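PDB 5XK2: diacylglycerol lipase from Aspergillus oryzae, which probably hydrolyses the ester bonds of mono- and diacylglycerols as a serine hydrolase of the alpha/beta-hydrolase class 3 lipase family. Local coordinates for residues D17-V22 with L175-A179; N198-N204 with P223-A229. Residues are numbered along the deposited sequence.

How the contacts relate
Both contacts are buried and use the central mixed sheet. Contact 1 is helix on sheet: helix 14-27 lies across one face, on strand 173-178. Contact 2 is strand beside strand within the sheet, 198-203 with 224-227. Strands 173-178 and 198-203 are neighbours, joined by backbone hydrogen bonds, such as Tyr199 N to Leu175 O, 2.8 Å. The contacts also share an aromatic layer, where Phe18 CG lies 3.4 Å from Phe201 CZ and Tyr178 CD1 3.4 Å from Phe201 CD1. Contact 1 is held by tyrosine hydroxyls and rings. Contact 2 rests on main-chain hydrogen bonds, with side-chain hydrogen bonds on its faces and at its end, and waters bridging the two segments.

Contact 1: D17-V22 with L175-A179; sequences DFKFWV and LYAYA
Two tyrosine hydroxyls tie helix 14-27 to strand 173-178. Tyr176 OH donates to Asp17 OD2 at 2.6 Å. Tyr178 OH donates to the backbone oxygen Phe18 O at 2.7 Å. Asp17 is a t rotamer, and its other oxygen, OD1, accepts from Trp21 NE1 at 2.8 Å. One carboxylate thus joins the indole, one turn on, to the tyrosine of the strand.

Segment 17-22 is helical, and residues 175-178 are extended. Ala179 ends the segment with positive phi (67°). The two axes cross at -77° and approach to 9.4 Å, so the helix runs almost at right angles over the strand. The CA of Trp21 is 7.1 Å from that of Tyr176, and the CA of Val22 is 7.2 Å from that of Tyr178.

Tyr176 and Tyr178, two apart on the strand, both point toward the helix with chi1 m. The five-membered ring of Trp21 makes an offset stack on Tyr176, with centroids 4.1 Å apart and planes at 29°. Val22 CB sits 3.7 Å from the Tyr178 ring centroid in a CH-pi contact. Phe18 CD1 meets the edge of Tyr176 at CE2, 4.0 Å away. Beyond the pair, the Tyr178 ring stacks on Phe201, and Trp21 reaches strands 83-89 and 146-152.

The N-terminal helix thus packs across part of one face of the lipase sheet. The chemistry is mixed: each tyrosine packs its ring against apolar groups, while its buried hydroxyl is satisfied by an acceptor on the helix.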
loop_
_atom_site.group_PDB
_atom_site.type_symbol
_atom_site.label_atom_id
_atom_site.label_comp_id
_atom_site.label_asym_id
_atom_site.label_seq_id
_atom_site.Cartn_x
_atom_site.Cartn_y
_atom_site.Cartn_z
ATOM N N ASP A 17 6.564 -29.873 -0.335
ATOM C CA ASP A 17 6.421 -29.409 1.046
ATOM C C ASP A 17 6.233 -27.888 1.064
ATOM O O ASP A 17 5.328 -27.358 1.723
ATOM C CB ASP A 17 7.658 -29.817 1.863
ATOM C CG ASP A 17 7.562 -29.433 3.334
ATOM O OD1 ASP A 17 6.848 -30.125 4.092
ATOM O OD2 ASP A 17 8.224 -28.442 3.732
ATOM N N PHE A 18 7.083 -27.195 0.317
ATOM C CA PHE A 18 7.037 -25.734 0.267
ATOM C C PHE A 18 5.693 -25.226 -0.271
ATOM O O PHE A 18 5.178 -24.196 0.179
ATOM C CB PHE A 18 8.165 -25.190 -0.619
ATOM C CG PHE A 18 9.548 -25.368 -0.059
ATOM C CD1 PHE A 18 9.758 -25.746 1.262
ATOM C CD2 PHE A 18 10.655 -25.148 -0.874
ATOM C CE1 PHE A 18 11.049 -25.877 1.766
ATOM C CE2 PHE A 18 11.945 -25.281 -0.384
ATOM C CZ PHE A 18 12.151 -25.655 0.925
ATOM N N LYS A 19 5.148 -25.938 -1.255
ATOM C CA LYS A 19 3.850 -25.589 -1.838
ATOM C C LYS A 19 2.679 -25.856 -0.896
ATOM O O LYS A 19 1.568 -25.357 -1.112
ATOM C CB LYS A 19 3.645 -26.359 -3.143
ATOM C CG LYS A 19 4.532 -25.857 -4.270
ATOM C CD LYS A 19 4.464 -26.787 -5.483
ATOM C CE LYS A 19 5.297 -26.220 -6.632
ATOM N NZ LYS A 19 5.188 -27.094 -7.843
ATOM N N PHE A 20 2.895 -26.705 0.106
ATOM C CA PHE A 20 1.846 -26.991 1.071
ATOM C C PHE A 20 1.724 -25.951 2.193
ATOM O O PHE A 20 0.642 -25.408 2.427
ATOM C CB PHE A 20 2.083 -28.377 1.678
ATOM C CG PHE A 20 1.090 -28.752 2.739
ATOM C CD1 PHE A 20 -0.233 -28.974 2.409
ATOM C CD2 PHE A 20 1.485 -28.881 4.067
ATOM C CE1 PHE A 20 -1.168 -29.332 3.374
ATOM C CE2 PHE A 20 0.559 -29.237 5.038
ATOM C CZ PHE A 20 -0.764 -29.452 4.701
ATOM N N TRP A 21 2.823 -25.629 2.879
ATOM C CA TRP A 21 2.682 -24.809 4.082
ATOM C C TRP A 21 2.242 -23.390 3.746
ATOM O O TRP A 21 1.637 -22.717 4.591
ATOM C CB TRP A 21 3.990 -24.802 4.920
ATOM C CG TRP A 21 4.336 -26.195 5.362
ATOM C CD1 TRP A 21 5.300 -26.996 4.847
ATOM C CD2 TRP A 21 3.644 -26.977 6.348
ATOM N NE1 TRP A 21 5.284 -28.232 5.475
ATOM C CE2 TRP A 21 4.260 -28.243 6.387
ATOM C CE3 TRP A 21 2.554 -26.726 7.194
ATOM C CZ2 TRP A 21 3.847 -29.250 7.258
ATOM C CZ3 TRP A 21 2.143 -27.732 8.058
ATOM C CH2 TRP A 21 2.784 -28.983 8.075
ATOM N N VAL A 22 2.491 -22.949 2.514
ATOM C CA VAL A 22 2.062 -21.604 2.128
ATOM C C VAL A 22 0.525 -21.494 2.176
ATOM O O VAL A 22 -0.015 -20.405 2.342
ATOM C CB VAL A 22 2.595 -21.212 0.723
ATOM C CG1 VAL A 22 1.972 -22.074 -0.377
ATOM C CG2 VAL A 22 2.403 -19.706 0.463
ATOM N N LEU A 175 10.258 -23.043 10.566
ATOM C CA LEU A 175 9.798 -21.741 10.072
ATOM C C LEU A 175 9.576 -21.735 8.570
ATOM O O LEU A 175 10.492 -22.036 7.817
ATOM C CB LEU A 175 10.829 -20.662 10.432
ATOM C CG LEU A 175 10.593 -19.269 9.830
ATOM C CD1 LEU A 175 9.276 -18.619 10.337
ATOM C CD2 LEU A 175 11.798 -18.346 10.125
ATOM N N TYR A 176 8.368 -21.387 8.131
ATOM C CA TYR A 176 8.152 -21.096 6.713
ATOM C C TYR A 176 7.763 -19.638 6.596
ATOM O O TYR A 176 6.662 -19.246 6.990
ATOM C CB TYR A 176 7.077 -22.010 6.093
ATOM C CG TYR A 176 7.447 -23.481 6.100
ATOM C CD1 TYR A 176 7.301 -24.250 7.258
ATOM C CD2 TYR A 176 7.992 -24.085 4.977
ATOM C CE1 TYR A 176 7.652 -25.606 7.274
ATOM C CE2 TYR A 176 8.354 -25.422 4.986
ATOM C CZ TYR A 176 8.165 -26.177 6.127
ATOM O OH TYR A 176 8.523 -27.506 6.133
ATOM N N ALA A 177 8.679 -18.828 6.074
ATOM C CA ALA A 177 8.467 -17.385 6.025
ATOM C C ALA A 177 8.422 -16.926 4.581
ATOM O O ALA A 177 9.445 -16.615 3.987
ATOM C CB ALA A 177 9.586 -16.681 6.782
ATOM N N TYR A 178 7.216 -16.786 4.055
ATOM C CA TYR A 178 7.062 -16.493 2.628
ATOM C C TYR A 178 7.030 -14.992 2.440
ATOM O O TYR A 178 6.162 -14.341 2.989
ATOM C CB TYR A 178 5.770 -17.123 2.094
ATOM C CG TYR A 178 5.742 -18.633 2.182
ATOM C CD1 TYR A 178 6.259 -19.413 1.142
ATOM C CD2 TYR A 178 5.194 -19.283 3.296
ATOM C CE1 TYR A 178 6.250 -20.811 1.208
ATOM C CE2 TYR A 178 5.164 -20.672 3.366
ATOM C CZ TYR A 178 5.700 -21.429 2.326
ATOM O OH TYR A 178 5.664 -22.810 2.413
ATOM N N ALA A 179 7.974 -14.447 1.671
ATOM C CA ALA A 179 7.964 -13.019 1.324
ATOM C C ALA A 179 8.219 -12.131 2.532
ATOM O O ALA A 179 7.671 -11.042 2.634
ATOM C CB ALA A 179 6.618 -12.614 0.665
#

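Contact 2: N198-N204 with P223-A229; sequences NYRFTHN and PEYYITA
The Tyr225 ring packs obliquely against both Tyr199 and Phe201, and the three rings form a triangular aromatic cluster. The Tyr225 centroid is 5.8 Å from that of Tyr199 and 5.5 Å from that of Phe201. All three are chi1 m, and Phe18 of the N-terminal helix packs on the cluster.

The strands 198-203 and 224-227 are parallel, with axes 4.6 Å apart at 28°. The register pairs Phe201 with Tyr225, Thr202 with Tyr226 and His203 with Ile227. Tyr225 N donates to Arg200 O (2.8 Å), Thr202 N to Tyr225 O (3.0 Å), Ile227 N to Thr202 O (2.8 Å) and Asn204 N to Ile227 O (2.9 Å).

On the face of Thr202, a p rotamer, OG1 donates to Glu224 OE2 at 2.6 Å. Arg200 NE bonds to Ile221 O. Its NH2 reaches Glu224 OE1 through a water. Another water accepts from Arg200 N and donates to Pro223 O, with a weak bond to Asn198 O. At the other end, His203, chi1 t, sends NE2 to Ala229 O (2.7 Å), and its ND1 bonds to Ser267 O, beside the putative catalytic His268.

These are parallel strands toward one side of an alpha/beta-hydrolase sheet. The backbone sets the register. The face of Phe201 and Tyr225 is mainly aromatic and apolar, with hydrogen-bonded His203 at its end. That of Thr202 carries Glu224 and Arg200, with Tyr226 alongside.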
loop_
_atom_site.group_PDB
_atom_site.type_symbol
_atom_site.label_atom_id
_atom_site.label_comp_id
_atom_site.label_asym_id
_atom_site.label_seq_id
_atom_site.Cartn_x
_atom_site.Cartn_y
_atom_site.Cartn_z
ATOM N N ASN A 198 14.889 -23.268 8.964
ATOM C CA ASN A 198 14.399 -21.997 8.429
ATOM C C ASN A 198 14.154 -22.062 6.940
ATOM O O ASN A 198 15.083 -22.335 6.169
ATOM C CB ASN A 198 15.399 -20.884 8.693
ATOM C CG ASN A 198 15.683 -20.706 10.174
ATOM O OD1 ASN A 198 14.766 -20.535 10.959
ATOM N ND2 ASN A 198 16.960 -20.752 10.551
ATOM N N TYR A 199 12.921 -21.796 6.519
ATOM C CA TYR A 199 12.651 -21.687 5.086
ATOM C C TYR A 199 12.040 -20.329 4.784
ATOM O O TYR A 199 10.810 -20.141 4.838
ATOM C CB TYR A 199 11.723 -22.832 4.655
ATOM C CG TYR A 199 12.293 -24.149 5.098
ATOM C CD1 TYR A 199 13.331 -24.736 4.382
ATOM C CD2 TYR A 199 11.834 -24.785 6.248
ATOM C CE1 TYR A 199 13.915 -25.937 4.818
ATOM C CE2 TYR A 199 12.404 -25.996 6.683
ATOM C CZ TYR A 199 13.448 -26.557 5.947
ATOM O OH TYR A 199 14.038 -27.744 6.334
ATOM N N ARG A 200 12.903 -19.423 4.344
ATOM C CA ARG A 200 12.512 -18.060 4.024
ATOM C C ARG A 200 12.527 -17.893 2.515
ATOM O O ARG A 200 13.523 -18.230 1.856
ATOM C CB ARG A 200 13.451 -17.036 4.684
ATOM C CG ARG A 200 13.095 -15.579 4.281
ATOM C CD ARG A 200 14.024 -14.567 4.946
ATOM N NE ARG A 200 15.416 -14.669 4.475
ATOM C CZ ARG A 200 15.880 -14.164 3.328
ATOM N NH1 ARG A 200 15.064 -13.506 2.499
ATOM N NH2 ARG A 200 17.179 -14.294 3.023
ATOM N N PHE A 201 11.422 -17.388 1.971
ATOM C CA PHE A 201 11.259 -17.280 0.518
ATOM C C PHE A 201 11.225 -15.860 0.022
ATOM O O PHE A 201 10.722 -14.961 0.686
ATOM C CB PHE A 201 9.965 -17.982 0.086
ATOM C CG PHE A 201 9.960 -19.442 0.408
ATOM C CD1 PHE A 201 9.571 -19.874 1.662
ATOM C CD2 PHE A 201 10.362 -20.372 -0.530
ATOM C CE1 PHE A 201 9.566 -21.232 1.982
ATOM C CE2 PHE A 201 10.383 -21.722 -0.225
ATOM C CZ PHE A 201 9.985 -22.155 1.042
ATOM N N THR A 202 11.750 -15.674 -1.184
ATOM C CA THR A 202 11.577 -14.434 -1.929
ATOM C C THR A 202 11.126 -14.770 -3.340
ATOM O O THR A 202 11.275 -15.907 -3.804
ATOM C CB THR A 202 12.870 -13.649 -2.050
ATOM O OG1 THR A 202 13.824 -14.475 -2.742
ATOM C CG2 THR A 202 13.420 -13.251 -0.655
ATOM N N HIS A 203 10.572 -13.787 -4.029
ATOM C CA HIS A 203 10.069 -14.048 -5.373
ATOM C C HIS A 203 10.469 -12.930 -6.297
ATOM O O HIS A 203 9.983 -11.808 -6.137
ATOM C CB HIS A 203 8.545 -14.190 -5.348
ATOM C CG HIS A 203 7.951 -14.473 -6.698
ATOM N ND1 HIS A 203 6.821 -13.835 -7.160
ATOM C CD2 HIS A 203 8.348 -15.310 -7.692
ATOM C CE1 HIS A 203 6.527 -14.281 -8.372
ATOM N NE2 HIS A 203 7.437 -15.171 -8.722
ATOM N N ASN A 204 11.327 -13.244 -7.270
ATOM C CA ASN A 204 11.770 -12.250 -8.255
ATOM C C ASN A 204 12.125 -10.926 -7.580
ATOM O O ASN A 204 12.935 -10.908 -6.640
ATOM C CB ASN A 204 10.701 -12.077 -9.349
ATOM C CG ASN A 204 10.621 -13.302 -10.251
ATOM O OD1 ASN A 204 11.634 -13.963 -10.485
ATOM N ND2 ASN A 204 9.425 -13.602 -10.758
ATOM N N PRO A 223 19.194 -19.607 4.864
ATOM C CA PRO A 223 19.347 -19.157 3.473
ATOM C C PRO A 223 18.102 -18.496 2.903
ATOM O O PRO A 223 17.043 -18.465 3.527
ATOM C CB PRO A 223 19.621 -20.469 2.718
ATOM C CG PRO A 223 18.820 -21.489 3.493
ATOM C CD PRO A 223 18.931 -21.053 4.949
ATOM N N GLU A 224 18.243 -18.015 1.678
ATOM C CA GLU A 224 17.133 -17.466 0.903
ATOM C C GLU A 224 16.692 -18.508 -0.106
ATOM O O GLU A 224 17.527 -19.026 -0.856
ATOM C CB GLU A 224 17.571 -16.183 0.185
ATOM C CG GLU A 224 16.538 -15.617 -0.830
ATOM C CD GLU A 224 17.089 -14.418 -1.621
ATOM O OE1 GLU A 224 18.206 -13.942 -1.330
ATOM O OE2 GLU A 224 16.410 -13.954 -2.552
ATOM N N TYR A 225 15.394 -18.802 -0.150
ATOM C CA TYR A 225 14.867 -19.638 -1.226
ATOM C C TYR A 225 14.272 -18.684 -2.222
ATOM O O TYR A 225 13.161 -18.185 -2.043
ATOM C CB TYR A 225 13.820 -20.640 -0.684
ATOM C CG TYR A 225 14.454 -21.718 0.164
ATOM C CD1 TYR A 225 14.775 -21.490 1.506
ATOM C CD2 TYR A 225 14.778 -22.949 -0.390
ATOM C CE1 TYR A 225 15.381 -22.468 2.266
ATOM C CE2 TYR A 225 15.397 -23.932 0.369
ATOM C CZ TYR A 225 15.688 -23.681 1.700
ATOM O OH TYR A 225 16.309 -24.664 2.476
ATOM N N TYR A 226 15.017 -18.470 -3.308
ATOM C CA TYR A 226 14.708 -17.428 -4.283
ATOM C C TYR A 226 13.926 -18.042 -5.425
ATOM O O TYR A 226 14.452 -18.868 -6.181
ATOM C CB TYR A 226 16.023 -16.809 -4.768
ATOM C CG TYR A 226 15.942 -15.761 -5.849
ATOM C CD1 TYR A 226 15.001 -14.721 -5.800
ATOM C CD2 TYR A 226 16.855 -15.784 -6.899
ATOM C CE1 TYR A 226 14.976 -13.743 -6.795
ATOM C CE2 TYR A 226 16.840 -14.816 -7.876
ATOM C CZ TYR A 226 15.903 -13.805 -7.825
ATOM O OH TYR A 226 15.928 -12.854 -8.825
ATOM N N ILE A 227 12.657 -17.659 -5.529
ATOM C CA ILE A 227 11.759 -18.203 -6.546
ATOM C C ILE A 227 11.785 -17.305 -7.767
ATOM O O ILE A 227 11.549 -16.106 -7.656
ATOM C CB ILE A 227 10.304 -18.292 -6.050
ATOM C CG1 ILE A 227 10.209 -19.066 -4.737
ATOM C CG2 ILE A 227 9.401 -18.901 -7.144
ATOM C CD1 ILE A 227 8.894 -18.772 -4.009
ATOM N N THR A 228 12.156 -17.864 -8.912
ATOM C CA THR A 228 12.211 -17.097 -10.167
ATOM C C THR A 228 11.123 -17.447 -11.196
ATOM O O THR A 228 11.230 -17.076 -12.359
ATOM C CB THR A 228 13.609 -17.203 -10.800
ATOM O OG1 THR A 228 14.020 -18.572 -10.854
ATOM C CG2 THR A 228 14.603 -16.394 -9.974
ATOM N N ALA A 229 10.126 -18.227 -10.809
ATOM C CA ALA A 229 9.005 -18.499 -11.710
ATOM C C ALA A 229 8.158 -17.244 -11.972
ATOM O O ALA A 229 8.015 -16.408 -11.084
ATOM C CB ALA A 229 8.136 -19.596 -11.107
HETATM O O HOH W 1 15.570 -19.759 5.316
HETATM O O HOH W 2 16.921 -24.230 5.133
HETATM O O HOH W 3 19.356 -13.375 1.112
HETATM O O HOH W 4 10.146 -14.940 -13.622
#